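Local structure of PcaV transcriptional regulator (Streptomyces coelicolor, 4FHT) at residues B[38-43]-B[73-78]; B[29-34]-B[114-119]. The protein probably acts as a DNA-binding transcription factor of the MarR family and binds 3,4-dihydroxybenzoate. One frame throughout, in Å; residues are numbered along the deposited sequence.

Contact 1 of 2, residues B[38-43]-B[73-78]. With DHB (3,4-dihydroxybenzoic acid), chain D.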
loop_
_atom_site.group_PDB
_atom_site.type_symbol
_atom_site.label_atom_id
_atom_site.label_comp_id
_atom_site.label_asym_id
_atom_site.label_seq_id
_atom_site.Cartn_x
_atom_site.Cartn_y
_atom_site.Cartn_z
ATOM N N SER B 38 -10.747 -0.334 5.426
ATOM C CA SER B 38 -10.275 0.990 5.821
ATOM C C SER B 38 -10.724 2.129 4.888
ATOM O O SER B 38 -10.988 3.233 5.362
ATOM C CB SER B 38 -8.755 0.994 6.042
ATOM O OG SER B 38 -8.038 1.207 4.840
ATOM N N PRO B 39 -10.813 1.878 3.564
ATOM C CA PRO B 39 -11.436 2.926 2.745
ATOM C C PRO B 39 -12.896 3.177 3.129
ATOM O O PRO B 39 -13.353 4.320 3.094
ATOM C CB PRO B 39 -11.352 2.355 1.326
ATOM C CG PRO B 39 -10.159 1.473 1.354
ATOM C CD PRO B 39 -10.172 0.846 2.724
ATOM N N GLN B 40 -13.611 2.119 3.496
ATOM C CA GLN B 40 -15.001 2.250 3.924
ATOM C C GLN B 40 -15.111 3.079 5.202
ATOM O O GLN B 40 -15.994 3.924 5.320
ATOM C CB GLN B 40 -15.644 0.872 4.115
ATOM C CG GLN B 40 -15.989 0.159 2.810
ATOM C CD GLN B 40 -16.359 -1.302 3.014
ATOM O OE1 GLN B 40 -16.537 -1.760 4.142
ATOM N NE2 GLN B 40 -16.469 -2.041 1.916
ATOM N N TYR B 41 -14.209 2.842 6.150
ATOM C CA TYR B 41 -14.194 3.618 7.384
ATOM C C TYR B 41 -13.891 5.086 7.114
ATOM O O TYR B 41 -14.492 5.971 7.724
ATOM C CB TYR B 41 -13.183 3.059 8.393
ATOM C CG TYR B 41 -13.038 3.945 9.612
ATOM C CD1 TYR B 41 -13.906 3.821 10.690
ATOM C CD2 TYR B 41 -12.048 4.924 9.674
ATOM C CE1 TYR B 41 -13.788 4.642 11.802
ATOM C CE2 TYR B 41 -11.924 5.746 10.776
ATOM C CZ TYR B 41 -12.792 5.600 11.839
ATOM O OH TYR B 41 -12.663 6.417 12.939
ATOM N N ALA B 42 -12.948 5.335 6.209
ATOM C CA ALA B 42 -12.548 6.695 5.864
ATOM C C ALA B 42 -13.734 7.488 5.338
ATOM O O ALA B 42 -13.898 8.668 5.653
ATOM C CB ALA B 42 -11.431 6.675 4.835
ATOM N N VAL B 43 -14.561 6.831 4.534
ATOM C CA VAL B 43 -15.757 7.459 3.989
ATOM C C VAL B 43 -16.760 7.725 5.106
ATOM O O VAL B 43 -17.321 8.817 5.200
ATOM C CB VAL B 43 -16.395 6.588 2.892
ATOM C CG1 VAL B 43 -17.750 7.150 2.474
ATOM C CG2 VAL B 43 -15.458 6.488 1.699
ATOM N N VAL B 73 -18.839 3.788 -1.811
ATOM C CA VAL B 73 -20.114 4.400 -1.444
ATOM C C VAL B 73 -21.282 3.450 -1.711
ATOM O O VAL B 73 -22.170 3.287 -0.873
ATOM C CB VAL B 73 -20.336 5.734 -2.190
ATOM C CG1 VAL B 73 -21.794 6.166 -2.111
ATOM C CG2 VAL B 73 -19.427 6.812 -1.627
ATOM N N SER B 74 -21.259 2.813 -2.877
ATOM C CA SER B 74 -22.303 1.871 -3.260
ATOM C C SER B 74 -22.323 0.658 -2.336
ATOM O O SER B 74 -23.389 0.173 -1.960
ATOM C CB SER B 74 -22.107 1.430 -4.710
ATOM O OG SER B 74 -22.030 2.557 -5.568
ATOM N N ARG B 75 -21.139 0.174 -1.976
ATOM C CA ARG B 75 -21.015 -0.948 -1.053
ATOM C C ARG B 75 -21.552 -0.583 0.328
ATOM O O ARG B 75 -22.262 -1.369 0.956
ATOM C CB ARG B 75 -19.554 -1.399 -0.959
ATOM C CG ARG B 75 -19.262 -2.370 0.175
ATOM C CD ARG B 75 -20.022 -3.676 0.021
ATOM N NE ARG B 75 -19.760 -4.588 1.131
ATOM C CZ ARG B 75 -20.350 -5.769 1.288
ATOM N NH1 ARG B 75 -21.244 -6.190 0.404
ATOM N NH2 ARG B 75 -20.047 -6.530 2.331
ATOM N N LEU B 76 -21.213 0.614 0.793
ATOM C CA LEU B 76 -21.723 1.104 2.069
ATOM C C LEU B 76 -23.233 1.294 2.011
ATOM O O LEU B 76 -23.932 1.079 2.999
ATOM C CB LEU B 76 -21.041 2.414 2.460
ATOM C CG LEU B 76 -19.569 2.290 2.847
ATOM C CD1 LEU B 76 -18.997 3.649 3.203
ATOM C CD2 LEU B 76 -19.417 1.317 4.004
ATOM N N GLY B 77 -23.730 1.694 0.845
ATOM C CA GLY B 77 -25.160 1.834 0.639
ATOM C C GLY B 77 -25.865 0.497 0.773
ATOM O O GLY B 77 -26.872 0.385 1.473
ATOM N N ARG B 78 -25.324 -0.519 0.108
ATOM C CA ARG B 78 -25.893 -1.866 0.144
ATOM C C ARG B 78 -25.905 -2.456 1.552
ATOM O O ARG B 78 -26.813 -3.208 1.907
ATOM C CB ARG B 78 -25.144 -2.794 -0.819
ATOM C CG ARG B 78 -25.464 -2.545 -2.289
ATOM C CD ARG B 78 -24.772 -3.548 -3.209
ATOM N NE ARG B 78 -23.500 -3.050 -3.728
ATOM C CZ ARG B 78 -22.305 -3.473 -3.323
ATOM N NH1 ARG B 78 -22.213 -4.413 -2.393
ATOM N NH2 ARG B 78 -21.203 -2.959 -3.854
HETATM C C1 DHB D . -7.763 4.652 6.613
HETATM C C2 DHB D . -6.946 3.658 7.140
HETATM C C3 DHB D . -6.786 3.545 8.514
HETATM O O3 DHB D . -5.977 2.564 9.046
HETATM C C4 DHB D . -7.435 4.425 9.364
HETATM O O4 DHB D . -7.273 4.295 10.725
HETATM C C5 DHB D . -8.249 5.420 8.842
HETATM C C6 DHB D . -8.415 5.533 7.466
HETATM C C DHB D . -7.941 4.778 5.136
HETATM O O1 DHB D . -7.849 3.763 4.391
HETATM O O2 DHB D . -8.196 5.904 4.634
#
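Gln40 and Leu76 mark the point where segments 38-43 and 73-78 come together, their CA atoms 7.1 Å apart. The two helical segments run nearly at right angles, 82° between their N-to-C directions, with axes 10.3 Å apart at closest approach. This is a buried helix-helix crossing in the winged helix-turn-helix fold of the MarR family. Helix 66-79, which carries 73-78, corresponds to the recognition helix of that fold and is followed by the two-stranded wing, 82-86 and 94-98. Leu76 leaves its helix toward segment 38-43, and its two methyls divide between the backbone and side chain of Gln40. Leu76 CD2 lies against the glutamine chain, 3.8 Å from Gln40 CB, while Leu76 CD1 reaches the backbone, 3.7 Å from Gln40 O. Leu76 CD1 also meets Val43 CG1 at 3.8 Å. Around this pair, Val43 packs on Ile69 and Val72 of helix 66-79, and Leu76 touches Leu82 in the first wing strand. The Gln40 chain, extended beyond CG, crosses Leu76 at a slant and brings Gln40 NE2 to 3.3 Å from Arg75 CG; this is a contact with the aliphatic part of a poorly ordered arginine, and the amide is instead anchored through OE1, which accepts a hydrogen bond from Thr37 N. Helix 38-49 also forms part of the ligand pocket. Arg18, His12 and His15 of the second subunit and His24 of the same chain also bind the dihydroxybenzoate, so the site spans both subunits. Ala42 CB sits 3.3 Å from carboxylate oxygen O2 of the ligand. Ser38 places its hydroxyl between its own backbone N and carbonyl carbon (chi1 86°), from where Ser38 OG donates a 2.6 Å hydrogen bond to the other carboxylate oxygen, O1.

Contact 2 of 2, residues B[29-34]-B[114-119]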
loop_
_atom_site.group_PDB
_atom_site.type_symbol
_atom_site.label_atom_id
_atom_site.label_comp_id
_atom_site.label_asym_id
_atom_site.label_seq_id
_atom_site.Cartn_x
_atom_site.Cartn_y
_atom_site.Cartn_z
ATOM N N ASN B 29 -7.177 -6.164 9.475
ATOM C CA ASN B 29 -8.027 -7.350 9.472
ATOM C C ASN B 29 -7.971 -8.182 10.753
ATOM O O ASN B 29 -8.877 -8.974 11.021
ATOM C CB ASN B 29 -7.743 -8.226 8.249
ATOM C CG ASN B 29 -8.446 -7.721 7.002
ATOM O OD1 ASN B 29 -9.603 -8.055 6.752
ATOM N ND2 ASN B 29 -7.750 -6.906 6.217
ATOM N N THR B 30 -6.919 -8.003 11.545
ATOM C CA THR B 30 -6.778 -8.763 12.783
ATOM C C THR B 30 -7.238 -7.982 14.016
ATOM O O THR B 30 -7.746 -8.568 14.972
ATOM C CB THR B 30 -5.330 -9.266 12.999
ATOM O OG1 THR B 30 -4.422 -8.159 12.957
ATOM C CG2 THR B 30 -4.944 -10.273 11.923
ATOM N N MET B 31 -7.064 -6.666 13.995
ATOM C CA MET B 31 -7.374 -5.853 15.169
ATOM C C MET B 31 -8.635 -5.004 15.006
ATOM O O MET B 31 -9.251 -4.607 15.996
ATOM C CB MET B 31 -6.189 -4.952 15.527
ATOM C CG MET B 31 -4.868 -5.695 15.704
ATOM S SD MET B 31 -3.577 -4.615 16.350
ATOM C CE MET B 31 -4.214 -4.291 17.991
ATOM N N VAL B 32 -9.015 -4.723 13.763
ATOM C CA VAL B 32 -10.137 -3.822 13.511
ATOM C C VAL B 32 -11.381 -4.533 12.975
ATOM O O VAL B 32 -12.380 -4.642 13.681
ATOM C CB VAL B 32 -9.740 -2.660 12.576
ATOM C CG1 VAL B 32 -10.904 -1.680 12.417
ATOM C CG2 VAL B 32 -8.504 -1.948 13.116
ATOM N N SER B 33 -11.323 -5.015 11.735
ATOM C CA SER B 33 -12.490 -5.657 11.128
ATOM C C SER B 33 -12.178 -6.471 9.871
ATOM O O SER B 33 -11.307 -6.106 9.081
ATOM C CB SER B 33 -13.563 -4.613 10.809
ATOM O OG SER B 33 -14.706 -5.208 10.217
ATOM N N GLU B 34 -12.902 -7.575 9.702
ATOM C CA GLU B 34 -12.877 -8.353 8.470
ATOM C C GLU B 34 -14.064 -7.963 7.600
ATOM O O GLU B 34 -14.172 -8.388 6.450
ATOM C CB GLU B 34 -12.992 -9.847 8.772
ATOM C CG GLU B 34 -11.790 -10.476 9.438
ATOM C CD GLU B 34 -12.037 -11.935 9.779
ATOM O OE1 GLU B 34 -13.221 -12.344 9.811
ATOM O OE2 GLU B 34 -11.052 -12.671 10.008
ATOM N N ALA B 114 -7.879 2.768 17.442
ATOM C CA ALA B 114 -6.982 3.414 18.392
ATOM C C ALA B 114 -5.962 2.422 18.945
ATOM O O ALA B 114 -4.788 2.756 19.112
ATOM C CB ALA B 114 -7.775 4.054 19.522
ATOM N N ARG B 115 -6.412 1.203 19.221
ATOM C CA ARG B 115 -5.519 0.152 19.695
ATOM C C ARG B 115 -4.566 -0.309 18.594
ATOM O O ARG B 115 -3.388 -0.567 18.854
ATOM C CB ARG B 115 -6.316 -1.036 20.237
ATOM C CG ARG B 115 -7.245 -0.687 21.388
ATOM C CD ARG B 115 -7.712 -1.938 22.117
ATOM N NE ARG B 115 -8.336 -2.904 21.215
ATOM C CZ ARG B 115 -9.639 -2.951 20.954
ATOM N NH1 ARG B 115 -10.467 -2.085 21.526
ATOM N NH2 ARG B 115 -10.116 -3.864 20.121
ATOM N N MET B 116 -5.079 -0.418 17.371
ATOM C CA MET B 116 -4.250 -0.800 16.231
ATOM C C MET B 116 -3.128 0.210 16.015
ATOM O O MET B 116 -1.981 -0.165 15.766
ATOM C CB MET B 116 -5.080 -0.922 14.950
ATOM C CG MET B 116 -4.241 -1.278 13.724
ATOM S SD MET B 116 -5.059 -1.064 12.127
ATOM C CE MET B 116 -5.311 0.709 12.113
ATOM N N ASN B 117 -3.464 1.493 16.113
ATOM C CA ASN B 117 -2.482 2.551 15.914
ATOM C C ASN B 117 -1.386 2.569 16.981
ATOM O O ASN B 117 -0.246 2.938 16.696
ATOM C CB ASN B 117 -3.164 3.917 15.808
ATOM C CG ASN B 117 -3.881 4.106 14.485
ATOM O OD1 ASN B 117 -3.678 3.340 13.542
ATOM N ND2 ASN B 117 -4.717 5.132 14.405
ATOM N N GLN B 118 -1.730 2.167 18.201
ATOM C CA GLN B 118 -0.736 2.048 19.263
ATOM C C GLN B 118 0.306 0.999 18.898
ATOM O O GLN B 118 1.504 1.230 19.029
ATOM C CB GLN B 118 -1.391 1.681 20.593
ATOM C CG GLN B 118 -2.192 2.801 21.228
ATOM C CD GLN B 118 -2.504 2.528 22.687
ATOM O OE1 GLN B 118 -2.014 1.557 23.267
ATOM N NE2 GLN B 118 -3.319 3.387 23.290
ATOM N N VAL B 119 -0.164 -0.155 18.436
ATOM C CA VAL B 119 0.720 -1.230 18.007
ATOM C C VAL B 119 1.487 -0.834 16.747
ATOM O O VAL B 119 2.678 -1.121 16.616
ATOM C CB VAL B 119 -0.074 -2.522 17.747
ATOM C CG1 VAL B 119 0.810 -3.591 17.106
ATOM C CG2 VAL B 119 -0.694 -3.028 19.048
#
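Met31, in the last turn of helix 13-31, lies over Met116 of helix 100-121, with their CA atoms 6.0 Å apart. Its side chain lies across the helix surface: Met31 CB faces Met116 CB at 4.2 Å, and Met31 SD lies 3.9 Å from Met116 CA. The chain then bends at its last torsion (chi3 67°), which carries the methyl onward over the helix. There Met31 CE meets Val119 CG2 at 3.9 Å and also comes to 3.9 Å from Arg115 O, so one side chain spans about a turn of the partner helix. Val32 follows with a narrower, more buried contact. Val32 CG2 packs on the thioether of Met116, 3.7 Å from Met116 SD, and the two chains cross at a slant. No hydrogen bond joins the segments; the join is made by apolar and sulfur contacts. Beyond Val32, Ser33 OG accepts hydrogen bonds from Glu35 N and Thr36 N. Met116 also touches the bound dihydroxybenzoate, linking this junction to the pocket. In MarR proteins the N- and C-terminal helices form the dimerisation region, and Asn117 packing on Pro13 of the second subunit is consistent with that. The end of helix 13-31 thus lies on helix 100-121, with Val32 reaching Leu109 and Ile113 of that long helix while Met116 packs back on Leu27 and Trp28 of helix 13-31.

The short connection from helix 13-31 to helix 38-49 ties the two contacts together: segment 29-34 belongs to contact 2 and segment 38-43 to contact 1, their centres about 18 Å apart. Contact 1 is the more buried, joining helix 38-49 to the probable recognition helix 66-79 within the winged helix-turn-helix domain, whereas contact 2 is partly exposed and joins helix 13-31 to the long helix 100-121. Neither has a hydrogen bond between its segments, but branched aliphatic chains with a glutamine dominate the first and methionines the second. One contact meets the ligand at its carboxylate through a hydrogen bond, the other by plain van der Waals touch. Both also abut the second subunit.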